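Local coordinates for protein Ent-copalyl diphosphate synthase (Streptomyces platensis, PDB 5BP8) that is a largely helical enzyme of the terpene cyclase superfamily, with a domain related to the C-terminal domain of squalene-hopene cyclases, at residues A[17-22]-A[282-287]; A[260-265]-A[504-509]; A[312-317]-A[326-331]. All coordinates share one frame; numbering follows the deposited sequence.

Contact 1. Residues A[17-22]-A[282-287]; sequences AATVAD and AALLDS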
loop_
_atom_site.group_PDB
_atom_site.type_symbol
_atom_site.label_atom_id
_atom_site.label_comp_id
_atom_site.label_asym_id
_atom_site.label_seq_id
_atom_site.Cartn_x
_atom_site.Cartn_y
_atom_site.Cartn_z
ATOM N N ALA A 17 -21.629 6.413 -0.482
ATOM C CA ALA A 17 -22.455 5.487 -1.221
ATOM C C ALA A 17 -21.615 4.617 -2.159
ATOM O O ALA A 17 -21.878 3.419 -2.307
ATOM C CB ALA A 17 -23.531 6.226 -2.010
ATOM N N ALA A 18 -20.631 5.228 -2.804
ATOM C CA ALA A 18 -19.785 4.489 -3.733
ATOM C C ALA A 18 -18.954 3.457 -2.969
ATOM O O ALA A 18 -18.769 2.345 -3.453
ATOM C CB ALA A 18 -18.888 5.419 -4.511
ATOM N N THR A 19 -18.485 3.837 -1.787
ATOM C CA THR A 19 -17.750 2.938 -0.931
ATOM C C THR A 19 -18.604 1.756 -0.488
ATOM O O THR A 19 -18.178 0.594 -0.559
ATOM C CB THR A 19 -17.160 3.696 0.265
ATOM O OG1 THR A 19 -16.393 4.817 -0.218
ATOM C CG2 THR A 19 -16.273 2.778 1.080
ATOM N N VAL A 20 -19.849 2.024 -0.083
ATOM C CA VAL A 20 -20.770 0.949 0.240
ATOM C C VAL A 20 -20.923 -0.032 -0.924
ATOM O O VAL A 20 -20.982 -1.241 -0.731
ATOM C CB VAL A 20 -22.177 1.510 0.622
ATOM C CG1 VAL A 20 -23.213 0.408 0.618
ATOM C CG2 VAL A 20 -22.111 2.172 1.982
ATOM N N ALA A 21 -20.998 0.497 -2.134
ATOM C CA ALA A 21 -21.280 -0.333 -3.297
ATOM C C ALA A 21 -20.039 -1.098 -3.769
ATOM O O ALA A 21 -20.136 -1.893 -4.693
ATOM C CB ALA A 21 -21.811 0.525 -4.425
ATOM N N ASP A 22 -18.895 -0.863 -3.127
ATOM C CA ASP A 22 -17.641 -1.519 -3.511
ATOM C C ASP A 22 -17.100 -2.398 -2.365
ATOM O O ASP A 22 -16.365 -1.937 -1.490
ATOM C CB ASP A 22 -16.616 -0.472 -3.946
ATOM C CG ASP A 22 -15.276 -1.093 -4.372
ATOM O OD1 ASP A 22 -15.226 -2.333 -4.568
ATOM O OD2 ASP A 22 -14.290 -0.328 -4.525
ATOM N N ALA A 282 -25.160 2.755 7.481
ATOM C CA ALA A 282 -25.060 1.663 8.432
ATOM C C ALA A 282 -24.246 0.499 7.893
ATOM O O ALA A 282 -23.587 -0.182 8.662
ATOM C CB ALA A 282 -26.454 1.180 8.813
ATOM N N ALA A 283 -24.327 0.247 6.586
ATOM C CA ALA A 283 -23.629 -0.867 5.983
ATOM C C ALA A 283 -22.118 -0.780 6.209
ATOM O O ALA A 283 -21.480 -1.820 6.365
ATOM C CB ALA A 283 -23.935 -0.979 4.484
ATOM N N LEU A 284 -21.543 0.426 6.229
ATOM C CA LEU A 284 -20.094 0.539 6.456
ATOM C C LEU A 284 -19.775 0.172 7.888
ATOM O O LEU A 284 -18.826 -0.562 8.144
ATOM C CB LEU A 284 -19.550 1.939 6.169
ATOM C CG LEU A 284 -19.629 2.398 4.715
ATOM C CD1 LEU A 284 -18.915 3.726 4.569
ATOM C CD2 LEU A 284 -19.069 1.356 3.759
ATOM N N LEU A 285 -20.581 0.680 8.823
ATOM C CA LEU A 285 -20.303 0.478 10.229
ATOM C C LEU A 285 -20.555 -0.979 10.573
ATOM O O LEU A 285 -19.796 -1.570 11.350
ATOM C CB LEU A 285 -21.148 1.413 11.108
ATOM C CG LEU A 285 -21.111 2.910 10.790
ATOM C CD1 LEU A 285 -22.037 3.712 11.695
ATOM C CD2 LEU A 285 -19.703 3.449 10.894
ATOM N N ASP A 286 -21.591 -1.577 9.981
ATOM C CA ASP A 286 -21.840 -3.018 10.171
ATOM C C ASP A 286 -20.707 -3.914 9.680
ATOM O O ASP A 286 -20.373 -4.897 10.357
ATOM C CB ASP A 286 -23.126 -3.467 9.478
ATOM C CG ASP A 286 -24.380 -2.868 10.095
ATOM O OD1 ASP A 286 -24.361 -2.398 11.249
ATOM O OD2 ASP A 286 -25.396 -2.890 9.384
ATOM N N SER A 287 -20.158 -3.603 8.499
ATOM C CA SER A 287 -18.994 -4.340 7.927
ATOM C C SER A 287 -17.830 -4.303 8.902
ATOM O O SER A 287 -17.235 -5.320 9.221
ATOM C CB SER A 287 -18.550 -3.708 6.596
ATOM O OG SER A 287 -17.300 -4.219 6.155
#
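V20 lays its CG2 methyl against the branched end of L284, with CG2 3.6 Å from L284 CD2 and 3.7 Å from L284 CG. The side chains cross obliquely, and the two near-equal distances put the valine methyl beside the CG-CD2 arm of the leucine. L284 CD2 also reaches the backbone of the other helix, lying 3.9 Å from V20 CA. The V20 first torsion (chi1 166°) sets CG1 opposite the backbone N and swings CG2 back beside it. The two branches thereby divide the work: CG2 takes the leucine, while CG1 approaches A283 CB at a looser 4.2 Å. T19 adds a smaller contact at about a right angle, its CG2 methyl 4.1 Å from L284 CD2, while its hydroxyl OG1 is hydrogen-bonded within its own helix to L15 O.

These residues join the last turn of helix 7-20 to the first turn of helix 282-291; the two segments stand 260 residues apart at their closest ends. Bringing the N-terminal helix onto helices from much later in the chain is consistent with the helical-barrel build of class II terpene cyclases. Helix 260-274 touches both sides, E263 meeting T19 and Q264 meeting L284. The backbones come close, V20 CA being 6.3 Å from L284 CA. No hydrogen bond links the segments, and every atom that meets across them within 4.2 Å is a carbon, most of them methyls of V20, T19, A283 and L284.

Contact 2. Residues A[260-265]-A[504-509]; sequences VYFEQA and VTVIRA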
loop_
_atom_site.group_PDB
_atom_site.type_symbol
_atom_site.label_atom_id
_atom_site.label_comp_id
_atom_site.label_asym_id
_atom_site.label_seq_id
_atom_site.Cartn_x
_atom_site.Cartn_y
_atom_site.Cartn_z
ATOM N N VAL A 260 -10.967 -3.824 1.815
ATOM C CA VAL A 260 -12.256 -3.275 2.294
ATOM C C VAL A 260 -12.210 -2.587 3.676
ATOM O O VAL A 260 -12.685 -1.465 3.818
ATOM C CB VAL A 260 -13.357 -4.353 2.200
ATOM C CG1 VAL A 260 -13.058 -5.591 3.027
ATOM C CG2 VAL A 260 -14.719 -3.785 2.556
ATOM N N TYR A 261 -11.658 -3.226 4.686
ATOM C CA TYR A 261 -11.658 -2.605 6.032
ATOM C C TYR A 261 -10.759 -1.384 6.145
ATOM O O TYR A 261 -11.145 -0.351 6.729
ATOM C CB TYR A 261 -11.267 -3.629 7.074
ATOM C CG TYR A 261 -12.165 -4.866 7.160
ATOM C CD1 TYR A 261 -13.556 -4.774 6.995
ATOM C CD2 TYR A 261 -11.640 -6.110 7.492
ATOM C CE1 TYR A 261 -14.369 -5.885 7.125
ATOM C CE2 TYR A 261 -12.444 -7.220 7.613
ATOM C CZ TYR A 261 -13.811 -7.102 7.459
ATOM O OH TYR A 261 -14.621 -8.221 7.585
ATOM N N PHE A 262 -9.553 -1.473 5.583
ATOM C CA PHE A 262 -8.681 -0.305 5.439
ATOM C C PHE A 262 -9.429 0.853 4.755
ATOM O O PHE A 262 -9.470 1.984 5.264
ATOM C CB PHE A 262 -7.413 -0.756 4.673
ATOM C CG PHE A 262 -6.588 0.358 4.075
ATOM C CD1 PHE A 262 -6.216 1.476 4.805
ATOM C CD2 PHE A 262 -6.107 0.251 2.808
ATOM C CE1 PHE A 262 -5.417 2.484 4.239
ATOM C CE2 PHE A 262 -5.309 1.251 2.243
ATOM C CZ PHE A 262 -4.971 2.371 2.964
ATOM N N GLU A 263 -10.044 0.582 3.614
ATOM C CA GLU A 263 -10.722 1.661 2.890
ATOM C C GLU A 263 -11.903 2.238 3.701
ATOM O O GLU A 263 -12.048 3.472 3.807
ATOM C CB GLU A 263 -11.203 1.166 1.527
ATOM C CG GLU A 263 -12.057 2.200 0.803
ATOM C CD GLU A 263 -12.304 1.808 -0.628
ATOM O OE1 GLU A 263 -13.484 1.629 -0.958
ATOM O OE2 GLU A 263 -11.318 1.712 -1.410
ATOM N N GLN A 264 -12.717 1.352 4.268
ATOM C CA GLN A 264 -13.902 1.806 5.031
ATOM C C GLN A 264 -13.478 2.718 6.187
ATOM O O GLN A 264 -14.037 3.807 6.344
ATOM C CB GLN A 264 -14.717 0.636 5.545
ATOM C CG GLN A 264 -15.454 -0.079 4.436
ATOM C CD GLN A 264 -16.214 -1.323 4.871
ATOM O OE1 GLN A 264 -15.908 -1.969 5.880
ATOM N NE2 GLN A 264 -17.176 -1.712 4.049
ATOM N N ALA A 265 -12.476 2.290 6.958
ATOM C CA ALA A 265 -12.021 3.080 8.115
ATOM C C ALA A 265 -11.381 4.402 7.708
ATOM O O ALA A 265 -11.636 5.451 8.310
ATOM C CB ALA A 265 -11.045 2.273 8.935
ATOM N N VAL A 504 -7.225 4.368 -4.310
ATOM C CA VAL A 504 -7.762 5.539 -4.994
ATOM C C VAL A 504 -8.906 6.197 -4.194
ATOM O O VAL A 504 -8.987 7.408 -4.104
ATOM C CB VAL A 504 -8.232 5.163 -6.425
ATOM C CG1 VAL A 504 -9.012 6.301 -7.076
ATOM C CG2 VAL A 504 -7.038 4.727 -7.290
ATOM N N THR A 505 -9.761 5.390 -3.594
ATOM C CA THR A 505 -10.923 5.938 -2.888
ATOM C C THR A 505 -10.442 6.595 -1.597
ATOM O O THR A 505 -10.932 7.656 -1.198
ATOM C CB THR A 505 -11.942 4.849 -2.610
ATOM O OG1 THR A 505 -12.339 4.253 -3.865
ATOM C CG2 THR A 505 -13.161 5.410 -1.881
ATOM N N VAL A 506 -9.449 5.974 -0.975
ATOM C CA VAL A 506 -8.763 6.582 0.174
ATOM C C VAL A 506 -8.225 7.974 -0.159
ATOM O O VAL A 506 -8.385 8.939 0.606
ATOM C CB VAL A 506 -7.674 5.624 0.724
ATOM C CG1 VAL A 506 -6.759 6.330 1.714
ATOM C CG2 VAL A 506 -8.316 4.433 1.413
ATOM N N ILE A 507 -7.584 8.095 -1.309
ATOM C CA ILE A 507 -7.042 9.378 -1.713
ATOM C C ILE A 507 -8.169 10.396 -1.994
ATOM O O ILE A 507 -8.072 11.544 -1.575
ATOM C CB ILE A 507 -6.110 9.212 -2.931
ATOM C CG1 ILE A 507 -4.895 8.355 -2.554
ATOM C CG2 ILE A 507 -5.633 10.568 -3.443
ATOM C CD1 ILE A 507 -4.104 7.866 -3.770
ATOM N N ARG A 508 -9.223 9.958 -2.668
ATOM C CA ARG A 508 -10.366 10.816 -2.958
ATOM C C ARG A 508 -10.963 11.352 -1.656
ATOM O O ARG A 508 -11.373 12.519 -1.592
ATOM C CB ARG A 508 -11.426 10.094 -3.797
ATOM C CG ARG A 508 -10.941 9.769 -5.213
ATOM C CD ARG A 508 -11.995 9.159 -6.121
ATOM N NE ARG A 508 -12.818 10.206 -6.711
ATOM C CZ ARG A 508 -13.488 10.120 -7.865
ATOM N NH1 ARG A 508 -13.454 9.023 -8.636
ATOM N NH2 ARG A 508 -14.201 11.168 -8.259
ATOM N N ALA A 509 -10.995 10.513 -0.617
ATOM C CA ALA A 509 -11.560 10.942 0.668
ATOM C C ALA A 509 -10.669 11.973 1.339
ATOM O O ALA A 509 -11.149 12.935 1.935
ATOM C CB ALA A 509 -11.818 9.752 1.577
HETATM O O HOH W 1 -9.063 2.969 -1.969
HETATM O O HOH W 2 -14.046 2.067 -3.475
#
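E263 and T505 cross at about a right angle, with the carboxylate of the first lying against the beta-carbon of the second. E263 OE2 comes within 3.4 Å of T505 CB, and E263 OE1 lies 3.9 Å from T505 CG2. The glutamate gets there as an extended chain: CG is anti to the backbone N (chi1 173°), which sends the acid across the gap between helices 260-274 and 504-518. Over these segments the two axes are nearly parallel, at 7°, and 9.4 Å apart.

Alongside, V506 turns its CG2 methyl toward helix 260-274, 4.0 Å from E263 CA and 4.2 Å from F262 CZ. The F262 ring also meets W266, edge-to-face, and W495. V506, which itself touches W266, thus borders an aromatic cluster, consistent with the alpha-helical barrel architecture of this family.

Two waters complete the polar half. One donates to E263 OE2 at 2.6 Å and accepts from V506 N; the other donates to E263 OE1 and accepts from the T505 hydroxyl, 2.8 Å from OG1. L26 N also donates a hydrogen bond to E263 OE2. Each oxygen of this buried acid is therefore hydrogen-bonded, and the carboxylate sits near the N-terminal end of helix 504-518, where the helix dipole would probably favour its negative charge.

Contact 3. Residues A[312-317]-A[326-331]; sequences AVLFAL and PDSLMH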
loop_
_atom_site.group_PDB
_atom_site.type_symbol
_atom_site.label_atom_id
_atom_site.label_comp_id
_atom_site.label_asym_id
_atom_site.label_seq_id
_atom_site.Cartn_x
_atom_site.Cartn_y
_atom_site.Cartn_z
ATOM N N ALA A 312 -7.441 2.247 13.475
ATOM C CA ALA A 312 -8.235 3.062 12.563
ATOM C C ALA A 312 -9.710 2.669 12.597
ATOM O O ALA A 312 -10.591 3.520 12.496
ATOM C CB ALA A 312 -7.725 2.943 11.132
ATOM N N VAL A 313 -9.968 1.372 12.655
ATOM C CA VAL A 313 -11.312 0.857 12.640
ATOM C C VAL A 313 -12.040 1.198 13.948
ATOM O O VAL A 313 -13.189 1.638 13.907
ATOM C CB VAL A 313 -11.338 -0.650 12.330
ATOM C CG1 VAL A 313 -12.685 -1.261 12.689
ATOM C CG2 VAL A 313 -11.046 -0.882 10.867
ATOM N N LEU A 314 -11.359 1.044 15.078
ATOM C CA LEU A 314 -11.933 1.419 16.381
ATOM C C LEU A 314 -12.269 2.903 16.423
ATOM O O LEU A 314 -13.348 3.279 16.867
ATOM C CB LEU A 314 -10.984 1.072 17.512
ATOM C CG LEU A 314 -10.874 -0.417 17.850
ATOM C CD1 LEU A 314 -9.619 -0.717 18.652
ATOM C CD2 LEU A 314 -12.129 -0.847 18.622
ATOM N N PHE A 315 -11.356 3.729 15.931
ATOM C CA PHE A 315 -11.537 5.173 15.860
ATOM C C PHE A 315 -12.696 5.517 14.938
ATOM O O PHE A 315 -13.561 6.334 15.277
ATOM C CB PHE A 315 -10.200 5.822 15.400
ATOM C CG PHE A 315 -10.154 7.337 15.425
ATOM C CD1 PHE A 315 -10.665 8.085 16.485
ATOM C CD2 PHE A 315 -9.481 8.030 14.399
ATOM C CE1 PHE A 315 -10.578 9.471 16.463
ATOM C CE2 PHE A 315 -9.375 9.402 14.389
ATOM C CZ PHE A 315 -9.919 10.133 15.431
ATOM N N ALA A 316 -12.758 4.878 13.776
ATOM C CA ALA A 316 -13.835 5.138 12.838
ATOM C C ALA A 316 -15.209 4.790 13.418
ATOM O O ALA A 316 -16.165 5.578 13.290
ATOM C CB ALA A 316 -13.615 4.344 11.558
ATOM N N LEU A 317 -15.296 3.613 14.035
ATOM C CA LEU A 317 -16.541 3.168 14.643
ATOM C C LEU A 317 -16.966 4.128 15.747
ATOM O O LEU A 317 -18.130 4.582 15.762
ATOM C CB LEU A 317 -16.436 1.737 15.157
ATOM C CG LEU A 317 -16.456 0.645 14.084
ATOM C CD1 LEU A 317 -15.989 -0.671 14.679
ATOM C CD2 LEU A 317 -17.823 0.502 13.427
ATOM N N PRO A 326 -11.069 -0.432 23.273
ATOM C CA PRO A 326 -9.958 -0.787 22.380
ATOM C C PRO A 326 -8.979 -1.776 23.005
ATOM O O PRO A 326 -7.773 -1.643 22.840
ATOM C CB PRO A 326 -9.292 0.566 22.120
ATOM C CG PRO A 326 -9.489 1.300 23.424
ATOM C CD PRO A 326 -10.862 0.889 23.892
ATOM N N ASP A 327 -9.496 -2.799 23.681
ATOM C CA ASP A 327 -8.637 -3.752 24.352
ATOM C C ASP A 327 -7.803 -4.601 23.410
ATOM O O ASP A 327 -6.708 -4.994 23.786
ATOM C CB ASP A 327 -9.449 -4.638 25.290
ATOM C CG ASP A 327 -9.972 -3.868 26.511
ATOM O OD1 ASP A 327 -9.329 -2.892 26.950
ATOM O OD2 ASP A 327 -11.029 -4.262 27.036
ATOM N N SER A 328 -8.295 -4.872 22.201
ATOM C CA SER A 328 -7.538 -5.635 21.220
ATOM C C SER A 328 -6.192 -5.000 20.886
ATOM O O SER A 328 -5.293 -5.702 20.450
ATOM C CB SER A 328 -8.329 -5.841 19.913
ATOM O OG SER A 328 -8.757 -4.596 19.366
ATOM N N LEU A 329 -6.061 -3.689 21.062
ATOM C CA LEU A 329 -4.784 -3.007 20.831
ATOM C C LEU A 329 -3.720 -3.345 21.877
ATOM O O LEU A 329 -2.538 -3.233 21.596
ATOM C CB LEU A 329 -4.980 -1.499 20.766
ATOM C CG LEU A 329 -5.843 -0.983 19.621
ATOM C CD1 LEU A 329 -6.097 0.507 19.748
ATOM C CD2 LEU A 329 -5.182 -1.310 18.283
HETATM N N MSE A 330 -4.135 -3.784 23.075
HETATM C CA MSE A 330 -3.174 -4.070 24.159
HETATM C C MSE A 330 -2.263 -5.244 23.863
HETATM O O MSE A 330 -1.147 -5.286 24.383
HETATM C CB MSE A 330 -3.913 -4.239 25.509
HETATM C CG MSE A 330 -4.768 -3.019 25.859
HETATM SE SE MSE A 330 -3.713 -1.384 26.223
HETATM C CE MSE A 330 -4.222 -0.399 24.604
ATOM N N HIS A 331 -2.685 -6.170 22.991
ATOM C CA HIS A 331 -1.865 -7.290 22.517
ATOM C C HIS A 331 -0.580 -6.785 21.880
ATOM O O HIS A 331 0.424 -7.494 21.839
ATOM C CB HIS A 331 -2.576 -8.103 21.402
ATOM C CG HIS A 331 -3.820 -8.812 21.830
ATOM N ND1 HIS A 331 -3.831 -9.772 22.821
ATOM C CD2 HIS A 331 -5.089 -8.743 21.360
ATOM C CE1 HIS A 331 -5.060 -10.235 22.969
ATOM N NE2 HIS A 331 -5.843 -9.629 22.093
#
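The linker between helix 307-319 and helix 349-365 folds back on the helix it has just left, and residues 326-331 are the part of it that lands on L314. The contact thus joins a helix to the linker that follows it, in what is probably the alpha-helical barrel fold of the family, only eight residues separating the two segments. Residues 327-331 have helical backbone angles without regular helix bonding: L329 N reaches back to P326 O, and M330 N to D327 O at 2.9 Å, each three residues earlier.

One methyl carries the contact. L314 CG stands anti to the carbonyl carbon (chi1 -74°), and beyond it CD1 projects into the curve of the linker. There L314 CD1 rests against the CA-CB side of the P326 ring, 3.7 Å from P326 CB, and the two side chains cross at about a right angle. On another side L314 CD1 touches the fork of L329, 3.9 Å from both L329 CG and L329 CD1. S328 OG lies beside the same methyl, 4.0 Å from L314 CD1, a van der Waals contact.

P326 also packs on L359 and H362 of helix 349-365, L329 on S307, T310 and A311, and L314 on L292.

No hydrogen bond or charge pair joins the two segments. The contact is van der Waals packing of one leucine methyl against P326, S328 and L329, all buried, and it therefore depends on shape and the exclusion of water.

Contacts 1 and 2 are neighbours, their centres about 11 Å apart, while contact 3 lies about 19 Å from the first and 18 Å from the second. Along the chain contacts 1 and 2 interlock, since their segments alternate; contact 3 comes after contact 1 closes and is nested in the loop closed by contact 2. Consecutive helices 260-274 and 282-291 link the first two through S287 OG and Q264 OE1, 2.7 Å apart, and D22, salt-bridged to R248, brings a second carboxylate near E263. Helix 307-319 packs on both, V313 CG2 against A265 CB and L317 CD2 against L285 O, consistent with one helical domain built from N-terminal, central and C-terminal parts of the chain.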